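Local coordinates for protein 3',5'-cyclic-nucleotide phosphodiesterase 1 (PDB 4OJV) that belongs to the class-II phosphodiesterase family, has the metallo-beta-lactamase-like fold, and holds two zinc ions in one shared site, at residues A[210-214]-A[244-248]; A[156-160]-A[224-228]; A[290-294]-A[326-330]; A[278-284]-A[294-300]; A[18-22]-A[132-136]. All blocks are in the same frame, centred on the assembly; numbering follows the deposited sequence.

In the fold
Along the chain, contact 5 (18-22 with 132-136) closes first. Contacts 2 and 1 then interlock, their segments alternating, and contacts 4 and 3 do the same further on, sharing His294. Contacts 3 and 4 have centres about 8 Å apart, contacts 1 and 2 about 11 Å, and contact 5 lies about 19 Å from the centres of both 1 and 4. Contacts 1, 2 and 4 all reach the seven-stranded sheet through strands 204-215, 222-232 and 273-279. Contact 2 also reaches the eight-stranded sheet through strand 153-157. Contacts 1, 3 and 5 converge on one zinc ion and share a water, so loops far apart in sequence together build the two-metal centre.

Contact 1 of 5, residues A[210-214]-A[244-248]; sequences KVHHG and DVEQD. With ZN (zinc ion), chain D; ZN (zinc ion), chain E.
The CA atoms of His213 and Val245 lie 4.6 Å apart where strand segment 210-214 passes loop segment 244-248, with end-to-end directions 92° apart. One backbone bond marks the crossing: Glu246 N donates to His212 O over 3.0 Å at a fairly straight 163°. The same carbonyl receives a CA-H contact from Val245.

Beside it, Val211 and Val245 meet through their CG2 methyls at 3.6 Å. Glu246 sends CG between its backbone N and carbonyl carbon (chi1 62°) and is extended from there, which brings OE1 to Gly214 N at 2.9 Å in a weak, bent bond. At the other end, a water accepts from His212 N at 2.9 Å and donates to Glu246 O and Asp248 OD1, while Asp248 OD2 accepts from Leu257 N at the start of helix 256-267.

Toward the metals, His213 and Asp244 lie side by side and point the same way, the imidazole and carboxylate planes nearly perpendicular. His213 ND1 bonds to Gly293 O, which fixes the rotation of the ring and directs NE2 to a zinc ion 2.1 Å away. Asp244 OD2 lies 2.2 Å from that zinc and 2.1 Å from the second, so a single carboxylate oxygen bridges the pair, and a water bridges them too. His128 and His130 add ligands to the first ion, and Asp132, His133 and His326 to the second. The aspartate-bridged pair is as in dinuclear members of the metallo-beta-lactamase superfamily such as glyoxalase II and RNase Z.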
# COMPACT_ATOMS: atom_id res chain seq x y z
N LYS A 210 -0.69 0.21 26.29
CA LYS A 210 0.31 1.00 25.60
C LYS A 210 1.70 0.38 25.77
O LYS A 210 2.05 -0.12 26.84
CB LYS A 210 0.27 2.42 26.13
CG LYS A 210 1.03 3.43 25.29
CD LYS A 210 0.85 4.84 25.85
CE LYS A 210 1.69 5.05 27.10
NZ LYS A 210 1.52 6.41 27.68
N VAL A 211 2.50 0.42 24.70
CA VAL A 211 3.88 -0.07 24.72
C VAL A 211 4.78 0.95 24.00
O VAL A 211 4.29 1.89 23.36
CB VAL A 211 4.03 -1.49 24.11
CG1 VAL A 211 3.21 -2.52 24.87
CG2 VAL A 211 3.69 -1.50 22.62
N HIS A 212 6.10 0.77 24.12
CA HIS A 212 7.06 1.63 23.44
C HIS A 212 7.43 1.13 22.07
O HIS A 212 7.60 -0.07 21.85
CB HIS A 212 8.35 1.77 24.24
CG HIS A 212 8.17 2.41 25.59
ND1 HIS A 212 7.83 3.70 25.77
CD2 HIS A 212 8.31 1.87 26.86
CE1 HIS A 212 7.77 3.97 27.09
NE2 HIS A 212 8.06 2.85 27.75
N HIS A 213 7.66 2.07 21.15
CA HIS A 213 8.01 1.77 19.75
C HIS A 213 8.98 2.82 19.22
O HIS A 213 8.82 3.36 18.13
CB HIS A 213 6.72 1.61 18.93
CG HIS A 213 6.92 1.43 17.43
ND1 HIS A 213 7.95 0.74 16.90
CD2 HIS A 213 6.15 1.87 16.37
CE1 HIS A 213 7.85 0.76 15.55
NE2 HIS A 213 6.74 1.44 15.23
N GLY A 214 10.00 3.12 20.02
CA GLY A 214 11.08 4.00 19.59
C GLY A 214 10.82 5.45 19.91
O GLY A 214 9.99 5.78 20.76
N ASP A 244 3.86 -2.86 16.68
CA ASP A 244 5.33 -2.79 16.69
C ASP A 244 5.78 -2.40 18.10
O ASP A 244 5.10 -1.62 18.78
CB ASP A 244 5.88 -1.74 15.70
CG ASP A 244 5.40 -1.90 14.22
OD1 ASP A 244 4.69 -2.94 14.00
OD2 ASP A 244 5.72 -0.93 13.34
N VAL A 245 6.93 -2.91 18.53
CA VAL A 245 7.34 -2.74 19.92
C VAL A 245 8.84 -2.96 20.06
O VAL A 245 9.45 -3.73 19.31
CB VAL A 245 6.54 -3.70 20.85
CG1 VAL A 245 6.87 -5.16 20.53
CG2 VAL A 245 6.78 -3.40 22.32
N GLU A 246 9.42 -2.26 21.03
CA GLU A 246 10.80 -2.49 21.47
C GLU A 246 10.81 -2.70 22.99
O GLU A 246 9.86 -2.33 23.69
CB GLU A 246 11.69 -1.31 21.09
CG GLU A 246 11.28 -0.00 21.74
CD GLU A 246 12.24 1.13 21.47
OE1 GLU A 246 11.98 2.23 21.99
OE2 GLU A 246 13.24 0.93 20.73
N GLN A 247 11.88 -3.30 23.48
CA GLN A 247 12.10 -3.45 24.92
C GLN A 247 12.06 -2.09 25.63
O GLN A 247 12.46 -1.08 25.06
CB GLN A 247 13.44 -4.16 25.17
CG GLN A 247 13.89 -4.27 26.62
CD GLN A 247 15.32 -4.76 26.78
OE1 GLN A 247 15.62 -5.56 27.68
NE2 GLN A 247 16.21 -4.29 25.92
N ASP A 248 11.56 -2.07 26.86
CA ASP A 248 11.62 -0.87 27.70
C ASP A 248 13.04 -0.57 28.18
O ASP A 248 13.85 -1.48 28.34
CB ASP A 248 10.71 -1.02 28.92
CG ASP A 248 9.27 -1.30 28.55
OD1 ASP A 248 8.74 -0.68 27.61
OD2 ASP A 248 8.66 -2.14 29.23
ZN ZN D . 5.80 1.29 13.31
ZN ZN E . 5.24 -1.33 11.33
O HOH W 1 7.61 -1.41 25.20
O HOH W 2 10.39 4.41 23.23
O HOH W 3 5.35 0.67 11.56

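Contact 2 of 5, residues A[156-160]-A[224-228]; sequences WGLPH and YSTFY
Thr226 OG1 has two polar partners: a water that donates to it at 2.8 Å, and Thr127 O. That water accepts from Leu158 N at 2.9 Å, so the polar link between segments 156-160 and 224-228 runs through water. The directions of the segments are 155° apart, but they are too widely separated for backbone pairing, with Leu158 and Thr226 CA atoms 7.6 Å from each other.

His160 makes the closest packing. A first torsion of 75° folds its imidazole back against the strand. Tyr224 CB sits 3.7 Å from the ring centroid and only 5° off the normal, a CH-pi contact squarely over one face. At the ring's edge, near its plane, His160 CE1 approaches Thr226 OG1 to 3.4 Å, while NE2 bonds to Thr127 O, the carbonyl that Thr226 also uses. Leu158 CD1 meets Thr226 CG2 at 3.9 Å, and Thr226 CG2 also lies over one face of the Tyr228 ring. The Tyr228 hydroxyl reaches Gly157 CA at 3.6 Å and bonds to Ile126 O.

Leu158 is the N-cap of helix 159-169, and strand 153-157 runs between 121-125 and 186-190 in the eight-stranded sheet. Strand 222-232 belongs to the seven-stranded sheet, between 204-215 and 238-242. The contact therefore ties the two sheets together, through the loop that leads from strand 121-125 to the zinc ligand His128.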
# COMPACT_ATOMS: atom_id res chain seq x y z
N TRP A 156 -10.90 2.20 16.08
CA TRP A 156 -10.61 2.31 17.51
C TRP A 156 -9.14 2.39 17.75
O TRP A 156 -8.33 1.77 17.04
CB TRP A 156 -11.11 1.08 18.24
CG TRP A 156 -12.57 0.78 18.10
CD1 TRP A 156 -13.19 0.02 17.11
CD2 TRP A 156 -13.64 1.19 19.01
NE1 TRP A 156 -14.54 -0.06 17.34
CE2 TRP A 156 -14.87 0.62 18.47
CE3 TRP A 156 -13.69 1.94 20.18
CZ2 TRP A 156 -16.10 0.81 19.09
CZ3 TRP A 156 -14.93 2.12 20.79
CH2 TRP A 156 -16.11 1.58 20.26
N GLY A 157 -8.75 3.10 18.81
CA GLY A 157 -7.35 3.15 19.21
C GLY A 157 -7.19 3.91 20.50
O GLY A 157 -8.12 4.56 20.97
N LEU A 158 -6.00 3.82 21.08
CA LEU A 158 -5.63 4.71 22.16
C LEU A 158 -5.46 6.12 21.61
O LEU A 158 -5.34 6.31 20.40
CB LEU A 158 -4.34 4.21 22.82
CG LEU A 158 -4.41 2.86 23.56
CD1 LEU A 158 -3.04 2.51 24.12
CD2 LEU A 158 -5.46 2.86 24.66
N PRO A 159 -5.47 7.15 22.49
CA PRO A 159 -5.33 8.53 21.99
C PRO A 159 -4.11 8.80 21.11
O PRO A 159 -4.21 9.57 20.16
CB PRO A 159 -5.28 9.35 23.28
CG PRO A 159 -6.08 8.55 24.25
CD PRO A 159 -5.76 7.11 23.93
N HIS A 160 -2.97 8.17 21.39
CA HIS A 160 -1.76 8.43 20.58
C HIS A 160 -1.96 8.05 19.12
O HIS A 160 -1.27 8.56 18.23
CB HIS A 160 -0.53 7.72 21.15
CG HIS A 160 -0.50 6.23 20.91
ND1 HIS A 160 -0.91 5.34 21.83
CD2 HIS A 160 -0.08 5.49 19.81
CE1 HIS A 160 -0.77 4.09 21.34
NE2 HIS A 160 -0.27 4.19 20.10
N TYR A 224 4.62 5.68 20.65
CA TYR A 224 3.90 4.61 21.32
C TYR A 224 3.22 3.66 20.35
O TYR A 224 2.94 3.98 19.19
CB TYR A 224 2.85 5.19 22.28
CG TYR A 224 3.47 5.95 23.42
CD1 TYR A 224 4.28 5.31 24.35
CD2 TYR A 224 3.24 7.33 23.56
CE1 TYR A 224 4.85 6.02 25.41
CE2 TYR A 224 3.81 8.04 24.61
CZ TYR A 224 4.61 7.38 25.52
OH TYR A 224 5.17 8.09 26.56
N SER A 225 2.96 2.46 20.87
CA SER A 225 2.21 1.46 20.15
C SER A 225 1.23 0.81 21.13
O SER A 225 1.08 1.28 22.27
CB SER A 225 3.18 0.48 19.51
OG SER A 225 2.53 -0.50 18.70
N THR A 226 0.56 -0.26 20.69
CA THR A 226 -0.50 -0.88 21.49
C THR A 226 -0.43 -2.38 21.34
O THR A 226 -0.16 -2.89 20.25
CB THR A 226 -1.89 -0.42 20.99
OG1 THR A 226 -1.89 0.99 20.74
CG2 THR A 226 -3.01 -0.76 21.98
N PHE A 227 -0.69 -3.08 22.45
CA PHE A 227 -1.00 -4.51 22.45
C PHE A 227 -2.49 -4.64 22.75
O PHE A 227 -3.01 -3.97 23.65
CB PHE A 227 -0.24 -5.21 23.57
CG PHE A 227 1.22 -5.50 23.30
CD1 PHE A 227 1.92 -4.98 22.21
CD2 PHE A 227 1.92 -6.30 24.21
CE1 PHE A 227 3.27 -5.28 22.03
CE2 PHE A 227 3.26 -6.60 24.03
CZ PHE A 227 3.94 -6.09 22.94
N TYR A 228 -3.17 -5.50 22.00
CA TYR A 228 -4.58 -5.79 22.24
C TYR A 228 -4.79 -7.21 22.72
O TYR A 228 -4.35 -8.16 22.07
CB TYR A 228 -5.38 -5.60 20.96
CG TYR A 228 -5.58 -4.17 20.53
CD1 TYR A 228 -6.53 -3.36 21.15
CD2 TYR A 228 -4.83 -3.62 19.48
CE1 TYR A 228 -6.73 -2.05 20.75
CE2 TYR A 228 -5.03 -2.31 19.07
CZ TYR A 228 -5.98 -1.53 19.71
OH TYR A 228 -6.20 -0.22 19.35
O HOH W 4 -3.82 2.57 19.57

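Contact 3 of 5, residues A[290-294]-A[326-330]; sequences QLYGH and HVKST. With ZN (zinc ion), chain E; SO4 (sulfate ion), chain B.
Segments 290-294 and 326-330 keep their backbones well apart: the CA atoms of Gln290 and Lys328 are 8.5 Å from each other, so side chains must bridge the gap. A type II turn from Leu291 to His294, closed by His294 N to Leu291 O, carries the chain out of the short helix 288-291.

Gln290 NE2 donates to Ser329 O at 2.8 Å. The acceptor lies close to the amide plane and the donor almost in line with the C=O bond, although the angle at the hydrogen is only 136°. The Gln290 and Lys328 chains run antiparallel side by side, Gln290 CG against Lys328 CD at 3.7 Å.

The far end of Lys328 bends at chi4 (-65°), which turns NZ to O2 of a sulfate ion, probably from the crystallisation liquor, at 2.8 Å; NZ is also bonded to Gly13 O. His294 NE2 meets the same sulfate oxygen from the ring edge at 2.6 Å and 161°. His326 NE2 binds one of the two zinc ions at 2.1 Å, the ion that a second sulfate oxygen, O4, also approaches, though the place of O4 is less sure. His326 ND1 bonds to Ser281 OG.

Segment 326-330 follows strand 321-325 and leads to helix 336-350, against which Val327 and Thr330 pack. Glu146 of the second subunit packs on Gln290, so the contact reaches from the metal centre to the dimer interface.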
# COMPACT_ATOMS: atom_id res chain seq x y z
N GLN A 290 17.85 -0.55 11.16
CA GLN A 290 16.65 -1.33 10.87
C GLN A 290 15.96 -1.83 12.15
O GLN A 290 14.76 -2.10 12.14
CB GLN A 290 16.99 -2.52 9.96
CG GLN A 290 15.85 -2.95 9.05
CD GLN A 290 16.23 -4.06 8.09
OE1 GLN A 290 17.23 -4.75 8.28
NE2 GLN A 290 15.42 -4.24 7.05
N LEU A 291 16.72 -1.91 13.24
CA LEU A 291 16.21 -2.45 14.50
C LEU A 291 15.54 -1.42 15.41
O LEU A 291 14.71 -1.79 16.25
CB LEU A 291 17.32 -3.20 15.24
CG LEU A 291 17.00 -3.92 16.56
CD1 LEU A 291 15.92 -4.98 16.37
CD2 LEU A 291 18.27 -4.53 17.14
N TYR A 292 15.88 -0.14 15.27
CA TYR A 292 15.30 0.91 16.11
C TYR A 292 13.78 0.82 16.18
O TYR A 292 13.09 0.79 15.14
CB TYR A 292 15.70 2.32 15.63
CG TYR A 292 17.17 2.66 15.77
CD1 TYR A 292 17.88 3.21 14.69
CD2 TYR A 292 17.85 2.45 16.97
CE1 TYR A 292 19.22 3.53 14.81
CE2 TYR A 292 19.20 2.77 17.10
CZ TYR A 292 19.87 3.31 16.02
OH TYR A 292 21.21 3.63 16.14
N GLY A 293 13.26 0.75 17.40
CA GLY A 293 11.82 0.66 17.66
C GLY A 293 11.21 -0.73 17.54
O GLY A 293 10.00 -0.88 17.67
N HIS A 294 12.06 -1.74 17.34
CA HIS A 294 11.62 -3.10 17.03
C HIS A 294 12.30 -4.14 17.87
O HIS A 294 13.17 -3.82 18.70
CB HIS A 294 11.85 -3.39 15.55
CG HIS A 294 10.98 -2.57 14.63
ND1 HIS A 294 9.64 -2.66 14.64
CD2 HIS A 294 11.30 -1.61 13.68
CE1 HIS A 294 9.12 -1.81 13.73
NE2 HIS A 294 10.14 -1.17 13.14
N HIS A 326 5.53 -9.09 11.13
CA HIS A 326 6.24 -7.84 10.84
C HIS A 326 7.71 -8.05 10.56
O HIS A 326 8.54 -7.21 10.86
CB HIS A 326 6.04 -6.85 12.00
CG HIS A 326 6.24 -5.40 11.64
ND1 HIS A 326 7.45 -4.81 11.67
CD2 HIS A 326 5.32 -4.42 11.30
CE1 HIS A 326 7.32 -3.52 11.32
NE2 HIS A 326 6.02 -3.27 11.11
N VAL A 327 8.06 -9.19 9.96
CA VAL A 327 9.45 -9.41 9.58
C VAL A 327 9.78 -8.51 8.38
O VAL A 327 9.02 -8.44 7.41
CB VAL A 327 9.74 -10.89 9.27
CG1 VAL A 327 11.17 -11.07 8.78
CG2 VAL A 327 9.49 -11.75 10.50
N LYS A 328 10.90 -7.81 8.48
CA LYS A 328 11.32 -6.91 7.42
C LYS A 328 12.10 -7.63 6.33
O LYS A 328 12.79 -8.63 6.60
CB LYS A 328 12.18 -5.79 8.02
CG LYS A 328 11.36 -4.81 8.85
CD LYS A 328 12.20 -3.69 9.43
CE LYS A 328 11.36 -2.67 10.21
NZ LYS A 328 10.38 -1.90 9.39
N SER A 329 12.02 -7.13 5.10
CA SER A 329 12.96 -7.57 4.07
C SER A 329 14.35 -7.07 4.41
O SER A 329 14.53 -6.09 5.14
CB SER A 329 12.59 -7.04 2.68
OG SER A 329 11.33 -7.47 2.27
N THR A 330 15.34 -7.74 3.86
CA THR A 330 16.72 -7.34 4.01
C THR A 330 17.43 -7.89 2.78
O THR A 330 17.00 -8.89 2.22
CB THR A 330 17.32 -7.89 5.34
OG1 THR A 330 18.68 -7.47 5.45
CG2 THR A 330 17.24 -9.40 5.42
ZN ZN E . 5.24 -1.33 11.33
S SO4 B . 8.19 0.45 11.16
O1 SO4 B . 7.74 1.38 10.09
O2 SO4 B . 9.66 0.24 11.03
O3 SO4 B . 7.86 1.01 12.52
O4 SO4 B . 7.49 -0.83 10.93
O HOH W 3 5.35 0.67 11.56

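Contact 4 of 5, residues A[278-284]-A[294-300]; sequences VECSCPL and HLSPIYL. With SO4 (sulfate ion), chain B.
His294 ND1 donates to Glu279 OE1 over 2.7 Å, practically straight at 177°, in the ring plane and on the syn lone pair of the carboxylate. This His-carboxylate hydrogen bond fixes the rotation of the imidazole whose other nitrogen faces the sulfate. The second oxygen, OE2, takes three donors. Leu295 N comes from above the carboxylate plane at 3.0 Å and 178°, Ser281 OG also comes from out of plane at 2.7 Å, and Ser281 N meets OE2 on the anti side at 3.1 Å. Val245 N bonds to OE1, so both oxygens are anchored. Glu279 curls into this position through a chi1 of 69° and a further bend at chi2. Ser281 OG also sits over one face of the His294 ring.

These loops belong to a beta-alpha-beta crossover: strand 273-279 leads through them into helix 297-311 and on to the neighbouring parallel strand 321-325. A weak bond, Cys282 N to Leu295 O at 3.3 Å, joins the backbones. Cys282 O is approached by Ser296 CA in a CA-H contact at 3.3 Å and by Pro297 CD, and has no hydrogen-bond partner in the model.

Farther out, Ser296 holds the N-cap position of helix 297-311, and the first turn of that helix packs on the end of strand 273-279 and the residues after it. Cys280 SG lies 3.7 Å from Pro297 CD, and Val278 CG1 and Leu300 CD1 meet tip to tip at 3.9 Å. Leu284 crosses Ile298 at about a right angle, while helix 336-350 packs on Pro297 and Cys280.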
# COMPACT_ATOMS: atom_id res chain seq x y z
N VAL A 278 3.12 -11.35 17.57
CA VAL A 278 4.08 -10.35 18.03
C VAL A 278 5.23 -10.26 17.04
O VAL A 278 5.64 -11.27 16.45
CB VAL A 278 4.58 -10.66 19.47
CG1 VAL A 278 5.26 -12.02 19.54
CG2 VAL A 278 5.50 -9.56 19.98
N GLU A 279 5.78 -9.07 16.87
CA GLU A 279 6.82 -8.89 15.89
C GLU A 279 8.16 -9.52 16.25
O GLU A 279 8.51 -9.66 17.44
CB GLU A 279 7.06 -7.41 15.60
CG GLU A 279 7.69 -6.60 16.73
CD GLU A 279 8.59 -5.51 16.18
OE1 GLU A 279 8.16 -4.34 16.19
OE2 GLU A 279 9.71 -5.84 15.72
N CYS A 280 8.91 -9.86 15.21
CA CYS A 280 10.36 -9.92 15.32
C CYS A 280 10.87 -9.37 14.00
O CYS A 280 11.10 -10.11 13.04
CB CYS A 280 10.85 -11.34 15.60
SG CYS A 280 12.57 -11.36 16.12
N SER A 281 11.03 -8.05 13.93
CA SER A 281 11.31 -7.41 12.66
C SER A 281 12.64 -7.83 12.05
O SER A 281 12.77 -7.89 10.83
CB SER A 281 11.30 -5.89 12.80
OG SER A 281 10.00 -5.38 13.05
N CYS A 282 13.62 -8.07 12.91
CA CYS A 282 15.00 -8.25 12.47
C CYS A 282 15.61 -9.52 13.04
O CYS A 282 15.26 -9.94 14.15
CB CYS A 282 15.85 -7.09 12.95
SG CYS A 282 15.29 -5.47 12.41
N PRO A 283 16.56 -10.13 12.30
CA PRO A 283 17.36 -11.23 12.84
C PRO A 283 18.41 -10.70 13.81
O PRO A 283 18.56 -9.49 13.99
CB PRO A 283 18.04 -11.80 11.60
CG PRO A 283 18.19 -10.63 10.69
CD PRO A 283 16.95 -9.80 10.91
N LEU A 284 19.16 -11.62 14.42
CA LEU A 284 20.22 -11.24 15.36
C LEU A 284 21.31 -10.36 14.75
O LEU A 284 21.88 -9.53 15.46
CB LEU A 284 20.84 -12.48 16.00
CG LEU A 284 19.97 -13.24 17.00
CD1 LEU A 284 20.62 -14.58 17.34
CD2 LEU A 284 19.72 -12.42 18.26
N HIS A 294 12.06 -1.74 17.34
CA HIS A 294 11.62 -3.10 17.03
C HIS A 294 12.30 -4.14 17.87
O HIS A 294 13.17 -3.82 18.70
CB HIS A 294 11.85 -3.39 15.55
CG HIS A 294 10.98 -2.57 14.63
ND1 HIS A 294 9.64 -2.66 14.64
CD2 HIS A 294 11.30 -1.61 13.68
CE1 HIS A 294 9.12 -1.81 13.73
NE2 HIS A 294 10.14 -1.17 13.14
N LEU A 295 11.92 -5.40 17.65
CA LEU A 295 12.54 -6.54 18.30
C LEU A 295 13.45 -7.33 17.37
O LEU A 295 13.23 -7.37 16.15
CB LEU A 295 11.47 -7.48 18.88
CG LEU A 295 10.52 -6.92 19.94
CD1 LEU A 295 9.50 -7.98 20.34
CD2 LEU A 295 11.25 -6.40 21.17
N SER A 296 14.46 -7.95 17.96
CA SER A 296 15.24 -9.01 17.34
C SER A 296 15.03 -10.27 18.20
O SER A 296 14.39 -10.19 19.25
CB SER A 296 16.71 -8.64 17.29
OG SER A 296 17.29 -8.84 18.56
N PRO A 297 15.57 -11.43 17.77
CA PRO A 297 15.23 -12.64 18.51
C PRO A 297 15.62 -12.65 19.99
O PRO A 297 14.88 -13.20 20.80
CB PRO A 297 15.94 -13.75 17.72
CG PRO A 297 15.92 -13.22 16.33
CD PRO A 297 16.25 -11.77 16.51
N ILE A 298 16.74 -12.03 20.34
CA ILE A 298 17.16 -11.98 21.74
C ILE A 298 16.18 -11.14 22.56
O ILE A 298 15.82 -11.53 23.67
CB ILE A 298 18.63 -11.52 21.91
CG1 ILE A 298 19.06 -11.59 23.38
CG2 ILE A 298 18.86 -10.13 21.32
CD1 ILE A 298 18.96 -12.97 23.99
N TYR A 299 15.73 -10.02 22.02
CA TYR A 299 14.79 -9.17 22.74
C TYR A 299 13.41 -9.81 22.87
O TYR A 299 12.78 -9.74 23.94
CB TYR A 299 14.72 -7.77 22.13
CG TYR A 299 16.04 -7.05 22.19
CD1 TYR A 299 16.53 -6.55 23.40
CD2 TYR A 299 16.81 -6.87 21.05
CE1 TYR A 299 17.75 -5.89 23.46
CE2 TYR A 299 18.04 -6.21 21.09
CZ TYR A 299 18.50 -5.73 22.30
OH TYR A 299 19.71 -5.07 22.35
N LEU A 300 12.94 -10.46 21.81
CA LEU A 300 11.66 -11.15 21.89
C LEU A 300 11.73 -12.31 22.91
O LEU A 300 10.85 -12.47 23.74
CB LEU A 300 11.18 -11.64 20.52
CG LEU A 300 9.88 -12.45 20.54
CD1 LEU A 300 8.73 -11.72 21.24
CD2 LEU A 300 9.45 -12.85 19.14
S SO4 B . 8.19 0.45 11.16
O1 SO4 B . 7.74 1.38 10.09
O2 SO4 B . 9.66 0.24 11.03
O3 SO4 B . 7.86 1.01 12.52
O4 SO4 B . 7.49 -0.83 10.93

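Contact 5 of 5, residues A[18-22]-A[132-136]; sequences YGTQC and DHISG. With ZN (zinc ion), chain E.
Thr20 and Asp132 form the tight part of this contact: Thr20 OG1 donates to Asp132 O at 2.8 Å, lying in the carbonyl plane on a lone pair. A chi1 of 57° holds the hydroxyl over its own main chain and turned to this carbonyl, and behind it the two CB atoms approach to 3.8 Å as the side chains cross at about a right angle. Gln21 packs next to them. Its CB lies 3.7 Å from His133 CE1, oblique to the ring, and its amide is turned 74° from the imidazole plane, with NE2 at the ring's edge. Gln21 NE2 and His133 ND1 both bond to Asp39 OD2, so one outer carboxylate positions the glutamine and orients the zinc ligand.

The rest is looser and filled by water. Thr20 OG1 and Ser135 OG are 4.0 Å apart, too far for a direct bond, and a water joins them, 2.8 Å from Thr20 OG1. Another water accepts from Gln21 N at 2.9 Å and donates to Asp132 OD2. Ser135 opens helix 135-140 and packs on Leu131 of the second subunit.

Asp132 OD2 and His133 NE2 each bind the same zinc ion at 2.1 Å, while Asp132 OD1 accepts from the water that bridges the two metals. With His128 and His130, these residues spell the HxHxDH signature of the metallo-beta-lactamase superfamily, here braced by the loop that precedes strand 22-27.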
# COMPACT_ATOMS: atom_id res chain seq x y z
N TYR A 18 3.53 -3.63 0.03
CA TYR A 18 2.28 -4.38 0.01
C TYR A 18 2.29 -5.46 1.09
O TYR A 18 3.33 -5.96 1.47
CB TYR A 18 2.03 -5.06 -1.35
CG TYR A 18 1.93 -4.20 -2.62
CD1 TYR A 18 2.09 -2.82 -2.59
CD2 TYR A 18 1.70 -4.80 -3.85
CE1 TYR A 18 2.02 -2.07 -3.76
CE2 TYR A 18 1.63 -4.06 -5.02
CZ TYR A 18 1.80 -2.70 -4.97
OH TYR A 18 1.72 -1.97 -6.12
N GLY A 19 1.11 -5.82 1.57
CA GLY A 19 0.98 -6.86 2.56
C GLY A 19 1.47 -6.46 3.93
O GLY A 19 1.90 -7.30 4.69
N THR A 20 1.40 -5.16 4.25
CA THR A 20 1.80 -4.70 5.58
C THR A 20 0.70 -5.00 6.61
O THR A 20 -0.37 -5.52 6.26
CB THR A 20 2.26 -3.22 5.57
OG1 THR A 20 1.22 -2.41 5.06
CG2 THR A 20 3.50 -3.04 4.71
N GLN A 21 0.98 -4.74 7.87
CA GLN A 21 0.29 -5.41 8.96
C GLN A 21 -1.23 -5.25 8.99
O GLN A 21 -1.75 -4.14 9.09
CB GLN A 21 0.86 -4.95 10.30
CG GLN A 21 0.21 -5.65 11.48
CD GLN A 21 1.13 -5.76 12.68
OE1 GLN A 21 2.21 -6.33 12.59
NE2 GLN A 21 0.68 -5.24 13.81
N CYS A 22 -1.94 -6.38 8.94
CA CYS A 22 -3.38 -6.41 9.15
C CYS A 22 -3.83 -7.85 9.40
O CYS A 22 -3.49 -8.75 8.61
CB CYS A 22 -4.14 -5.86 7.94
SG CYS A 22 -5.94 -5.90 8.16
N ASP A 132 2.38 2.13 7.40
CA ASP A 132 2.26 0.70 7.08
C ASP A 132 1.14 -0.00 7.85
O ASP A 132 0.74 -1.10 7.47
CB ASP A 132 3.60 -0.07 7.22
CG ASP A 132 4.22 0.02 8.64
OD1 ASP A 132 4.28 1.16 9.14
OD2 ASP A 132 4.66 -1.01 9.29
N HIS A 133 0.62 0.63 8.90
CA HIS A 133 -0.45 0.03 9.70
C HIS A 133 -1.80 0.62 9.39
O HIS A 133 -2.79 0.20 9.97
CB HIS A 133 -0.14 0.12 11.20
CG HIS A 133 1.10 -0.66 11.56
ND1 HIS A 133 1.08 -1.84 12.24
CD2 HIS A 133 2.41 -0.41 11.24
CE1 HIS A 133 2.34 -2.30 12.33
NE2 HIS A 133 3.15 -1.44 11.71
N ILE A 134 -1.85 1.56 8.44
CA ILE A 134 -3.11 2.23 8.11
C ILE A 134 -3.38 2.42 6.62
O ILE A 134 -4.45 2.88 6.26
CB ILE A 134 -3.26 3.61 8.81
CG1 ILE A 134 -2.16 4.56 8.32
CG2 ILE A 134 -3.27 3.43 10.32
CD1 ILE A 134 -2.37 6.01 8.68
N SER A 135 -2.43 2.06 5.76
CA SER A 135 -2.55 2.37 4.33
C SER A 135 -3.78 1.73 3.66
O SER A 135 -4.45 2.38 2.86
CB SER A 135 -1.27 2.00 3.60
OG SER A 135 -0.96 0.64 3.79
N GLY A 136 -4.06 0.46 4.00
CA GLY A 136 -5.24 -0.21 3.45
C GLY A 136 -6.53 0.34 4.02
O GLY A 136 -7.48 0.59 3.29
ZN ZN E . 5.24 -1.33 11.33
O HOH W 5 1.61 -0.02 3.69
O HOH W 6 3.55 -3.56 8.60
O HOH W 3 5.35 0.67 11.56